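PDB 3KK7: putative cell invasion protein with MAC/Perforin domain from Bacteroides thetaiotaomicron VPI-5482, which is of unknown function but carries a membrane-attack complex/perforin (MACPF) domain, a fold shared with pore-forming proteins, and may act in cell invasion or membrane interaction. Local coordinates for residues A61-I69 and P134-T142. Residues are numbered along the deposited sequence; the frame is centred on the assembly and turned at random.
Sequences AVENGTSII and PFKFGRQKT
R139 reaches from helix 133-146 to S67 and takes hold of it side-on, with NE and NH2 each meeting a different oxygen. NE donates to S67 OG at 2.9 Å, close to the guanidinium plane. NH2 bonds to the backbone O of S67 at 2.8 Å (160° at the hydrogen), approaching from above the carbonyl plane. Bends at chi2 (56°) and chi3 (62°) fold the arginine chain back so that its flat head faces the loop edge-on. S67 suits its place because it is small, its CB lying 3.6 Å from R139 CA, while OG serves two partners, accepting from NE and donating to T66 O at 2.6 Å. T142 OG1 sits between T66 O and G138 O, near both. On the loop side, T66 OG1 accepts from I68 N in an ST turn and is bonded to D71.

Toward the N-terminal end of 134-142 the contact turns apolar. V62 CG1, a branched aliphatic methyl suited to a buried aromatic, meets F135 CB at 3.5 Å and lies at the ring edge, the two side chains crossing at about a right angle; I69 CG1 approaches the ring obliquely at CE1. F135 also stacks on F120. E63 CB rests 3.7 Å from P134 CB.

A methionine in place of R139 would probably leave both S67 oxygens without these donors and E161 without its salt-bridge mate. Arginine's several N-H groups let it serve S67, E161 and, by a hydrogen bond, Y108 at once: its buried charge is probably balanced by E161, while two directed bonds to S67 are consistent with a fixed loop position on the helix.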
ATOM      1  N   ALA A  61      -5.931  -0.623   6.745  1.00 26.57           N
ATOM      2  CA  ALA A  61      -4.768  -1.313   7.345  1.00 26.89           C
ATOM      3  C   ALA A  61      -4.913  -2.824   7.390  1.00 27.34           C
ATOM      4  O   ALA A  61      -5.812  -3.356   8.044  1.00 26.31           O
ATOM      5  CB  ALA A  61      -4.535  -0.796   8.755  1.00 27.15           C
ATOM      6  N   VAL A  62      -4.021  -3.517   6.704  1.00 28.51           N
ATOM      7  CA  VAL A  62      -4.064  -4.978   6.673  1.00 30.08           C
ATOM      8  C   VAL A  62      -3.130  -5.510   7.765  1.00 31.19           C
ATOM      9  O   VAL A  62      -3.594  -6.037   8.766  1.00 30.61           O
ATOM     10  CB  VAL A  62      -3.671  -5.560   5.270  1.00 30.36           C
ATOM     11  CG1 VAL A  62      -3.590  -7.099   5.307  1.00 30.50           C
ATOM     12  CG2 VAL A  62      -4.650  -5.102   4.175  1.00 29.60           C
ATOM     13  N   GLU A  63      -1.822  -5.315   7.575  1.00 32.32           N
ATOM     14  CA  GLU A  63      -0.796  -5.857   8.477  1.00 33.07           C
ATOM     15  C   GLU A  63      -0.969  -5.453   9.916  1.00 32.87           C
ATOM     16  O   GLU A  63      -0.766  -6.256  10.813  1.00 34.09           O
ATOM     17  CB  GLU A  63       0.605  -5.400   8.040  1.00 34.09           C
ATOM     18  CG  GLU A  63       1.764  -6.115   8.760  1.00 35.81           C
ATOM     19  CD  GLU A  63       3.131  -5.794   8.144  1.00 39.30           C
ATOM     20  OE1 GLU A  63       3.314  -4.741   7.509  1.00 41.29           O
ATOM     21  OE2 GLU A  63       4.042  -6.620   8.278  1.00 44.97           O
ATOM     22  N   ASN A  64      -1.303  -4.196  10.144  1.00 32.41           N
ATOM     23  CA  ASN A  64      -1.408  -3.674  11.495  1.00 31.72           C
ATOM     24  C   ASN A  64      -2.837  -3.431  11.928  1.00 30.70           C
ATOM     25  O   ASN A  64      -3.089  -2.604  12.784  1.00 31.65           O
ATOM     26  CB  ASN A  64      -0.622  -2.363  11.577  1.00 31.84           C
ATOM     27  CG  ASN A  64       0.887  -2.566  11.382  1.00 34.31           C
ATOM     28  OD1 ASN A  64       1.585  -1.655  10.911  1.00 37.32           O
ATOM     29  ND2 ASN A  64       1.399  -3.752  11.749  1.00 33.30           N
ATOM     30  N   GLY A  65      -3.794  -4.122  11.335  1.00 29.63           N
ATOM     31  CA  GLY A  65      -5.199  -3.918  11.705  1.00 28.30           C
ATOM     32  C   GLY A  65      -5.687  -5.049  12.569  1.00 26.97           C
ATOM     33  O   GLY A  65      -4.915  -5.831  13.081  1.00 26.09           O
ATOM     34  N   THR A  66      -6.992  -5.136  12.707  1.00 26.54           N
ATOM     35  CA  THR A  66      -7.621  -6.196  13.479  1.00 25.91           C
ATOM     36  C   THR A  66      -7.609  -7.571  12.765  1.00 25.85           C
ATOM     37  O   THR A  66      -7.801  -8.599  13.409  1.00 25.51           O
ATOM     38  CB  THR A  66      -9.060  -5.840  13.751  1.00 26.08           C
ATOM     39  OG1 THR A  66      -9.809  -5.894  12.509  1.00 25.89           O
ATOM     40  CG2 THR A  66      -9.144  -4.454  14.423  1.00 23.41           C
ATOM     41  N   SER A  67      -7.414  -7.559  11.441  1.00 25.26           N
ATOM     42  CA  SER A  67      -7.386  -8.750  10.574  1.00 25.03           C
ATOM     43  C   SER A  67      -8.788  -9.250  10.227  1.00 25.42           C
ATOM     44  O   SER A  67      -8.934 -10.270   9.571  1.00 25.07           O
ATOM     45  CB  SER A  67      -6.537  -9.895  11.150  1.00 25.19           C
ATOM     46  OG  SER A  67      -7.314 -10.724  11.982  1.00 24.14           O
ATOM     47  N   ILE A  68      -9.822  -8.522  10.661  1.00 26.18           N
ATOM     48  CA  ILE A  68     -11.178  -8.795  10.235  1.00 25.52           C
ATOM     49  C   ILE A  68     -11.385  -7.955   8.982  1.00 25.46           C
ATOM     50  O   ILE A  68     -11.306  -6.730   9.009  1.00 24.86           O
ATOM     51  CB  ILE A  68     -12.207  -8.454  11.283  1.00 25.44           C
ATOM     52  CG1 ILE A  68     -11.882  -9.149  12.612  1.00 26.46           C
ATOM     53  CG2 ILE A  68     -13.578  -8.900  10.802  1.00 24.03           C
ATOM     54  CD1 ILE A  68     -11.970 -10.671  12.591  1.00 25.31           C
ATOM     55  N   ILE A  69     -11.635  -8.657   7.882  1.00 25.61           N
ATOM     56  CA  ILE A  69     -11.777  -8.053   6.564  1.00 25.40           C
ATOM     57  C   ILE A  69     -12.989  -7.123   6.527  1.00 25.21           C
ATOM     58  O   ILE A  69     -14.114  -7.547   6.790  1.00 23.70           O
ATOM     59  CB  ILE A  69     -11.971  -9.132   5.487  1.00 25.20           C
ATOM     60  CG1 ILE A  69     -10.782 -10.100   5.465  1.00 25.43           C
ATOM     61  CG2 ILE A  69     -12.164  -8.480   4.107  1.00 25.39           C
ATOM     62  CD1 ILE A  69     -11.130 -11.445   4.855  1.00 23.21           C
ATOM     63  N   PRO A 134       1.486 -10.190   4.838  1.00 28.28           N
ATOM     64  CA  PRO A 134       1.049  -9.317   5.953  1.00 28.75           C
ATOM     65  C   PRO A 134      -0.356  -9.617   6.471  1.00 28.32           C
ATOM     66  O   PRO A 134      -0.586  -9.582   7.691  1.00 28.47           O
ATOM     67  CB  PRO A 134       1.151  -7.911   5.365  1.00 28.85           C
ATOM     68  CG  PRO A 134       2.173  -8.071   4.210  1.00 29.36           C
ATOM     69  CD  PRO A 134       1.905  -9.425   3.651  1.00 28.18           C
ATOM     70  N   PHE A 135      -1.273  -9.941   5.568  1.00 27.57           N
ATOM     71  CA  PHE A 135      -2.598 -10.334   5.991  1.00 27.25           C
ATOM     72  C   PHE A 135      -2.515 -11.576   6.878  1.00 27.67           C
ATOM     73  O   PHE A 135      -3.097 -11.611   7.949  1.00 27.59           O
ATOM     74  CB  PHE A 135      -3.503 -10.607   4.802  1.00 26.86           C
ATOM     75  CG  PHE A 135      -4.821 -11.161   5.193  1.00 25.54           C
ATOM     76  CD1 PHE A 135      -5.706 -10.386   5.921  1.00 26.53           C
ATOM     77  CD2 PHE A 135      -5.169 -12.464   4.867  1.00 26.37           C
ATOM     78  CE1 PHE A 135      -6.920 -10.888   6.324  1.00 27.19           C
ATOM     79  CE2 PHE A 135      -6.384 -12.997   5.254  1.00 26.09           C
ATOM     80  CZ  PHE A 135      -7.264 -12.220   5.993  1.00 27.60           C
ATOM     81  N   LYS A 136      -1.779 -12.590   6.431  1.00 27.85           N
ATOM     82  CA  LYS A 136      -1.685 -13.855   7.184  1.00 27.48           C
ATOM     83  C   LYS A 136      -0.985 -13.649   8.529  1.00 26.79           C
ATOM     84  O   LYS A 136      -1.363 -14.243   9.546  1.00 25.66           O
ATOM     85  CB  LYS A 136      -0.949 -14.922   6.373  1.00 27.16           C
ATOM     86  CG  LYS A 136      -1.638 -15.316   5.105  1.00 27.70           C
ATOM     87  CD  LYS A 136      -0.807 -16.260   4.258  1.00 26.70           C
ATOM     88  CE  LYS A 136      -1.612 -16.682   3.027  1.00 26.80           C
ATOM     89  NZ  LYS A 136      -0.796 -17.459   2.054  1.00 25.61           N
ATOM     90  N   PHE A 137       0.030 -12.796   8.513  1.00 26.59           N
ATOM     91  CA  PHE A 137       0.749 -12.455   9.727  1.00 26.98           C
ATOM     92  C   PHE A 137      -0.176 -11.789  10.748  1.00 25.77           C
ATOM     93  O   PHE A 137      -0.169 -12.138  11.907  1.00 25.37           O
ATOM     94  CB  PHE A 137       1.942 -11.539   9.412  1.00 27.77           C
ATOM     95  CG  PHE A 137       2.678 -11.038  10.663  1.00 30.99           C
ATOM     96  CD1 PHE A 137       3.643 -11.831  11.285  1.00 33.10           C
ATOM     97  CD2 PHE A 137       2.370  -9.804  11.220  1.00 32.44           C
ATOM     98  CE1 PHE A 137       4.285 -11.403  12.421  1.00 34.76           C
ATOM     99  CE2 PHE A 137       3.020  -9.360  12.366  1.00 34.70           C
ATOM    100  CZ  PHE A 137       3.981 -10.165  12.968  1.00 35.01           C
ATOM    101  N   GLY A 138      -0.976 -10.836  10.290  1.00 25.67           N
ATOM    102  CA  GLY A 138      -1.906 -10.118  11.147  1.00 25.08           C
ATOM    103  C   GLY A 138      -2.961 -11.018  11.739  1.00 24.89           C
ATOM    104  O   GLY A 138      -3.342 -10.871  12.897  1.00 25.36           O
ATOM    105  N   ARG A 139      -3.442 -11.976  10.970  1.00 24.48           N
ATOM    106  CA  ARG A 139      -4.449 -12.855  11.517  1.00 24.59           C
ATOM    107  C   ARG A 139      -3.812 -13.670  12.640  1.00 24.66           C
ATOM    108  O   ARG A 139      -4.368 -13.718  13.739  1.00 24.68           O
ATOM    109  CB  ARG A 139      -5.118 -13.734  10.442  1.00 24.34           C
ATOM    110  CG  ARG A 139      -6.035 -14.855  10.955  1.00 23.40           C
ATOM    111  CD  ARG A 139      -7.141 -14.334  11.846  1.00 23.82           C
ATOM    112  NE  ARG A 139      -8.050 -13.409  11.147  1.00 22.03           N
ATOM    113  CZ  ARG A 139      -9.135 -13.769  10.472  1.00 22.12           C
ATOM    114  NH1 ARG A 139      -9.472 -15.059  10.323  1.00 23.01           N
ATOM    115  NH2 ARG A 139      -9.880 -12.835   9.910  1.00 23.04           N
ATOM    116  N   GLN A 140      -2.640 -14.256  12.381  1.00 24.32           N
ATOM    117  CA  GLN A 140      -1.971 -15.069  13.385  1.00 24.55           C
ATOM    118  C   GLN A 140      -1.664 -14.253  14.635  1.00 24.36           C
ATOM    119  O   GLN A 140      -1.778 -14.745  15.729  1.00 23.62           O
ATOM    120  CB  GLN A 140      -0.656 -15.682  12.870  1.00 24.72           C
ATOM    121  CG  GLN A 140       0.006 -16.590  13.929  1.00 25.32           C
ATOM    122  CD  GLN A 140       1.188 -17.383  13.425  1.00 27.94           C
ATOM    123  OE1 GLN A 140       1.699 -17.159  12.335  1.00 29.76           O
ATOM    124  NE2 GLN A 140       1.638 -18.317  14.230  1.00 30.00           N
ATOM    125  N   LYS A 141      -1.235 -13.015  14.446  1.00 24.93           N
ATOM    126  CA  LYS A 141      -0.932 -12.126  15.555  1.00 25.47           C
ATOM    127  C   LYS A 141      -2.184 -11.918  16.436  1.00 24.94           C
ATOM    128  O   LYS A 141      -2.117 -12.016  17.661  1.00 25.08           O
ATOM    129  CB  LYS A 141      -0.353 -10.807  15.007  1.00 25.79           C
ATOM    130  CG  LYS A 141      -0.122  -9.728  16.051  1.00 28.30           C
ATOM    131  CD  LYS A 141       0.680  -8.531  15.479  1.00 30.33           C
ATOM    132  CE  LYS A 141       0.855  -7.409  16.511  1.00 30.20           C
ATOM    133  NZ  LYS A 141      -0.445  -6.750  16.894  1.00 32.42           N
ATOM    134  N   THR A 142      -3.325 -11.695  15.791  1.00 24.54           N
ATOM    135  CA  THR A 142      -4.580 -11.547  16.478  1.00 24.09           C
ATOM    136  C   THR A 142      -4.968 -12.824  17.195  1.00 24.90           C
ATOM    137  O   THR A 142      -5.370 -12.776  18.368  1.00 24.52           O
ATOM    138  CB  THR A 142      -5.731 -11.147  15.497  1.00 23.95           C
ATOM    139  OG1 THR A 142      -5.366  -9.953  14.809  1.00 23.62           O
ATOM    140  CG2 THR A 142      -7.047 -10.922  16.243  1.00 20.48           C
TER